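Local coordinates for protein WbmS, polysaccharide deacetylase involved in O-antigen biosynthesis (Bordetella bronchiseptica, PDB 3HFT) that probably removes acetyl groups from a polysaccharide during O-antigen biosynthesis, acting as a zinc-binding deacetylase, at residues 22-27 / 146-151; 177-182 / 205-210. All blocks are in the same frame, centred on the assembly; numbering follows the deposited sequence.

Overall arrangement
Interaction 2 is part of the parallel sheet that runs 87-91, 67-71, 39-44, 203-207, 177-178, whereas interaction 1 packs beside it. Interaction 1 rests segment 22-27, from the loop before strand 39-44, against segment 146-151, which begins on strand 146-147; interaction 2 pairs the two strands at one border of the sheet and carries H208 towards the metal. Their centres are about 15 Å apart, yet they touch where L151 CD1 meets E178 OE1 at 3.7 Å. The zinc ion, bound by D46, H92 and H127, is about 4 Å from the side chain of H208 and about 11 Å from that of C148, which places interaction 2 in the probable active site and interaction 1 farther from it.

Interaction 1 (22-27 / 146-151); sequences ARISDI and YDCNIL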
# COMPACT_ATOMS: atom_id res chain seq x y z
N ALA A 22 10.86 -4.56 -19.64
CA ALA A 22 10.68 -3.13 -19.81
C ALA A 22 11.14 -2.36 -18.57
O ALA A 22 11.47 -2.94 -17.54
CB ALA A 22 9.21 -2.85 -20.14
N ARG A 23 11.21 -1.04 -18.73
CA ARG A 23 11.48 -0.12 -17.65
C ARG A 23 10.17 0.38 -17.05
O ARG A 23 9.16 0.46 -17.74
CB ARG A 23 12.24 1.07 -18.21
CG ARG A 23 13.54 0.67 -18.88
CD ARG A 23 14.11 1.83 -19.62
NE ARG A 23 13.23 2.24 -20.69
CZ ARG A 23 13.51 2.23 -21.98
NH1 ARG A 23 14.68 1.83 -22.44
NH2 ARG A 23 12.60 2.65 -22.83
N ILE A 24 10.17 0.73 -15.77
CA ILE A 24 8.94 1.26 -15.17
C ILE A 24 8.39 2.46 -15.97
O ILE A 24 7.18 2.54 -16.21
CB ILE A 24 9.14 1.61 -13.65
CG1 ILE A 24 9.44 0.33 -12.82
CG2 ILE A 24 7.94 2.40 -13.08
CD1 ILE A 24 8.21 -0.61 -12.58
N SER A 25 9.25 3.37 -16.44
CA SER A 25 8.75 4.53 -17.18
C SER A 25 8.21 4.20 -18.57
O SER A 25 7.70 5.10 -19.26
CB SER A 25 9.85 5.58 -17.33
OG SER A 25 11.01 4.99 -17.87
N ASP A 26 8.27 2.94 -18.97
CA ASP A 26 7.66 2.52 -20.24
C ASP A 26 6.15 2.30 -20.07
O ASP A 26 5.44 2.19 -21.06
CB ASP A 26 8.30 1.24 -20.78
CG ASP A 26 9.75 1.42 -21.20
OD1 ASP A 26 10.10 2.47 -21.76
OD2 ASP A 26 10.54 0.47 -21.01
N ILE A 27 5.65 2.26 -18.84
CA ILE A 27 4.22 2.05 -18.57
C ILE A 27 3.45 3.27 -19.05
O ILE A 27 3.75 4.40 -18.65
CB ILE A 27 3.96 1.83 -17.08
CG1 ILE A 27 4.62 0.51 -16.64
CG2 ILE A 27 2.42 1.82 -16.75
CD1 ILE A 27 4.79 0.32 -15.13
N TYR A 146 5.80 7.62 -11.21
CA TYR A 146 5.48 6.25 -10.94
C TYR A 146 5.79 5.85 -9.50
O TYR A 146 6.97 5.83 -9.11
CB TYR A 146 6.29 5.35 -11.86
CG TYR A 146 6.00 5.59 -13.30
CD1 TYR A 146 4.93 4.97 -13.92
CD2 TYR A 146 6.76 6.47 -14.03
CE1 TYR A 146 4.65 5.21 -15.25
CE2 TYR A 146 6.49 6.70 -15.36
CZ TYR A 146 5.44 6.07 -15.96
OH TYR A 146 5.15 6.30 -17.27
N ASP A 147 4.76 5.50 -8.74
CA ASP A 147 4.95 4.98 -7.40
C ASP A 147 4.99 3.43 -7.42
O ASP A 147 4.09 2.80 -7.98
CB ASP A 147 3.84 5.47 -6.46
CG ASP A 147 3.90 4.80 -5.11
OD1 ASP A 147 3.32 3.68 -4.99
OD2 ASP A 147 4.54 5.38 -4.20
N CYS A 148 6.03 2.85 -6.85
CA CYS A 148 6.26 1.41 -6.87
C CYS A 148 6.23 0.81 -5.47
O CYS A 148 6.91 -0.16 -5.21
CB CYS A 148 7.60 1.11 -7.54
SG CYS A 148 7.58 1.66 -9.28
N ASN A 149 5.38 1.36 -4.61
CA ASN A 149 5.34 0.99 -3.18
C ASN A 149 4.31 -0.07 -2.73
O ASN A 149 4.35 -0.51 -1.59
CB ASN A 149 5.10 2.26 -2.36
CG ASN A 149 6.39 3.05 -2.17
OD1 ASN A 149 7.37 2.49 -1.74
ND2 ASN A 149 6.36 4.34 -2.43
N ILE A 150 3.40 -0.46 -3.61
CA ILE A 150 2.37 -1.49 -3.29
C ILE A 150 2.87 -2.87 -3.71
O ILE A 150 3.13 -3.12 -4.91
CB ILE A 150 1.04 -1.24 -4.04
CG1 ILE A 150 0.38 0.09 -3.62
CG2 ILE A 150 0.02 -2.41 -3.76
CD1 ILE A 150 -0.18 0.08 -2.28
N LEU A 151 2.97 -3.78 -2.74
CA LEU A 151 3.35 -5.14 -3.00
C LEU A 151 2.13 -6.01 -2.80
O LEU A 151 1.64 -6.16 -1.71
CB LEU A 151 4.48 -5.57 -2.07
CG LEU A 151 5.27 -6.86 -2.39
CD1 LEU A 151 6.48 -6.98 -1.44
CD2 LEU A 151 4.46 -8.17 -2.37
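S25, in a short 3-10 turn, and Y146, on strand 146-147, bring the two backbones closest, with their CA atoms 7.3 Å apart, and the Y146 side chain spans the gap to meet the backbone of the turn. Its CG is anti to its own carbonyl carbon (chi1 -61°), and the ring reaches across until OH donates to I27 O at 2.7 Å. The bond lies in the carbonyl plane, with a C=O...donor angle of 157°; a tyrosine suits the place because its ring packs while its hydroxyl satisfies a main-chain oxygen. The I24 carbonyl oxygen sits over one ring face near the rim, and I27 CB touches CE1 at 3.9 Å. S25 CA lies 3.6 Å from CE2, while S25 OG turns to a hydrogen bond with E88. The loop thus joins strand 146-147 of the mixed sheet to the parallel sheet, where I24 and I27 also pack on F40. At the root of the ring, I24 CG2, the branch anti to the backbone N, fits between Y146 CB, 3.6 Å away, and C148 SG at 3.9 Å; the beta-branched side chain can thereby fill this angle and still reach F40 and T42.

Interaction 2 (177-182 / 205-210); sequences WEDDVA and LDFHPI. With EDO (1,2-ethanediol), chain F; EDO (1,2-ethanediol), chain D.
W177 O accepts from D206 N at 2.9 Å, and D206 O in turn receives D179 N, joining strands 177-178 and 203-207 in parallel at the border of the sheet within a beta-alpha-beta unit. The tightly packed part is buried and apolar: L205 CD2 lies 4.0 Å from W177 CB, and W177 CZ3 stands 3.5 Å from F207 CE2, over one face of the phenyl ring. The broad indole suits this aromatic setting, meeting F207 obliquely and stacking on F248. Beyond the strand ends, and on the face with E178 and D206, the contact is looser and polar. There partly exposed D180 gives OD2 to one of two ethanediols, probably from the crystallisation liquor, that mark a pocket. D179, its CG between backbone N and carbonyl carbon (chi1 52°), grips H208 twice: OD1 uses its syn lone pair towards ND1 at 2.7 Å, almost in the ring plane, orienting the imidazole, and OD2 accepts from H208 N at 2.8 Å, tying the carboxylate to the main chain. NE2 donates to the other diol at 2.6 Å. A histidine so oriented beside the zinc site, with a carboxylate behind it, is consistent with a part in handling substrate, as in related polysaccharide deacetylases.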
# COMPACT_ATOMS: atom_id res chain seq x y z
N TRP A 177 6.61 -9.88 -6.54
CA TRP A 177 7.68 -10.78 -6.09
C TRP A 177 8.88 -9.96 -5.65
O TRP A 177 9.21 -8.92 -6.26
CB TRP A 177 8.06 -11.75 -7.22
CG TRP A 177 8.93 -12.92 -6.76
CD1 TRP A 177 8.51 -14.20 -6.52
CD2 TRP A 177 10.36 -12.94 -6.62
NE1 TRP A 177 9.58 -14.99 -6.16
CE2 TRP A 177 10.72 -14.24 -6.22
CE3 TRP A 177 11.36 -11.96 -6.71
CZ2 TRP A 177 12.06 -14.61 -5.95
CZ3 TRP A 177 12.68 -12.33 -6.45
CH2 TRP A 177 13.01 -13.63 -6.06
N GLU A 178 9.52 -10.41 -4.56
CA GLU A 178 10.72 -9.75 -4.01
C GLU A 178 11.56 -10.85 -3.36
O GLU A 178 11.02 -11.80 -2.74
CB GLU A 178 10.35 -8.64 -3.04
CG GLU A 178 11.52 -7.95 -2.35
CD GLU A 178 11.09 -6.81 -1.45
OE1 GLU A 178 10.08 -6.13 -1.78
OE2 GLU A 178 11.76 -6.61 -0.40
N ASP A 179 12.87 -10.73 -3.52
CA ASP A 179 13.78 -11.78 -3.04
C ASP A 179 13.72 -12.04 -1.56
O ASP A 179 13.56 -13.22 -1.14
CB ASP A 179 15.24 -11.64 -3.58
CG ASP A 179 15.87 -10.26 -3.35
OD1 ASP A 179 15.34 -9.46 -2.57
OD2 ASP A 179 16.92 -9.97 -3.97
N ASP A 180 13.87 -11.01 -0.74
CA ASP A 180 13.80 -11.23 0.71
C ASP A 180 12.39 -11.63 1.16
O ASP A 180 12.24 -12.47 2.06
CB ASP A 180 14.37 -10.05 1.51
CG ASP A 180 13.78 -8.72 1.15
OD1 ASP A 180 12.98 -8.61 0.21
OD2 ASP A 180 14.18 -7.74 1.79
N VAL A 181 11.37 -11.13 0.47
CA VAL A 181 9.98 -11.54 0.75
C VAL A 181 9.72 -13.01 0.39
O VAL A 181 8.96 -13.72 1.07
CB VAL A 181 8.97 -10.58 0.05
CG1 VAL A 181 7.54 -11.06 0.23
CG2 VAL A 181 9.12 -9.19 0.65
N ALA A 182 10.40 -13.50 -0.65
CA ALA A 182 10.29 -14.88 -1.05
C ALA A 182 10.83 -15.74 0.09
O ALA A 182 10.27 -16.81 0.41
CB ALA A 182 11.07 -15.13 -2.32
N LEU A 205 9.12 -7.35 -10.44
CA LEU A 205 9.87 -8.11 -9.45
C LEU A 205 10.92 -7.18 -8.86
O LEU A 205 11.45 -6.31 -9.56
CB LEU A 205 10.54 -9.35 -10.07
CG LEU A 205 9.61 -10.43 -10.64
CD1 LEU A 205 9.28 -10.16 -12.13
CD2 LEU A 205 10.23 -11.80 -10.53
N ASP A 206 11.22 -7.37 -7.57
CA ASP A 206 12.19 -6.56 -6.86
C ASP A 206 13.33 -7.43 -6.32
O ASP A 206 13.10 -8.35 -5.51
CB ASP A 206 11.50 -5.86 -5.70
CG ASP A 206 12.41 -4.90 -4.94
OD1 ASP A 206 13.53 -4.59 -5.41
OD2 ASP A 206 11.92 -4.39 -3.89
N PHE A 207 14.55 -7.12 -6.77
CA PHE A 207 15.77 -7.80 -6.30
C PHE A 207 16.71 -6.82 -5.60
O PHE A 207 16.75 -5.66 -5.94
CB PHE A 207 16.55 -8.40 -7.46
CG PHE A 207 15.87 -9.56 -8.15
CD1 PHE A 207 14.98 -9.35 -9.18
CD2 PHE A 207 16.17 -10.87 -7.78
CE1 PHE A 207 14.39 -10.45 -9.84
CE2 PHE A 207 15.57 -11.95 -8.41
CZ PHE A 207 14.67 -11.74 -9.43
N HIS A 208 17.48 -7.33 -4.65
CA HIS A 208 18.55 -6.57 -3.99
C HIS A 208 19.90 -7.13 -4.43
O HIS A 208 20.10 -8.34 -4.41
CB HIS A 208 18.43 -6.67 -2.47
CG HIS A 208 17.14 -6.14 -1.94
ND1 HIS A 208 16.00 -6.92 -1.89
CD2 HIS A 208 16.79 -4.91 -1.52
CE1 HIS A 208 15.00 -6.18 -1.42
NE2 HIS A 208 15.45 -4.96 -1.20
N PRO A 209 20.81 -6.25 -4.84
CA PRO A 209 22.17 -6.63 -5.22
C PRO A 209 22.83 -7.57 -4.22
O PRO A 209 23.42 -8.57 -4.64
CB PRO A 209 22.88 -5.29 -5.32
CG PRO A 209 21.83 -4.39 -5.86
CD PRO A 209 20.56 -4.83 -5.13
N ILE A 210 22.67 -7.29 -2.92
CA ILE A 210 23.25 -8.14 -1.89
C ILE A 210 22.74 -9.58 -2.00
O ILE A 210 23.51 -10.53 -1.88
CB ILE A 210 23.07 -7.58 -0.43
CG1 ILE A 210 24.00 -8.33 0.53
CG2 ILE A 210 21.55 -7.61 0.06
CD1 ILE A 210 25.55 -8.24 0.16
C1 EDO F . 11.81 -2.35 0.37
O1 EDO F . 12.66 -1.92 1.45
C2 EDO F . 12.60 -3.34 -0.49
O2 EDO F . 13.96 -2.87 -0.74
C1 EDO D . 17.45 -6.92 3.06
O1 EDO D . 16.80 -8.16 2.75
C2 EDO D . 18.05 -6.31 1.79
O2 EDO D . 18.21 -4.89 1.92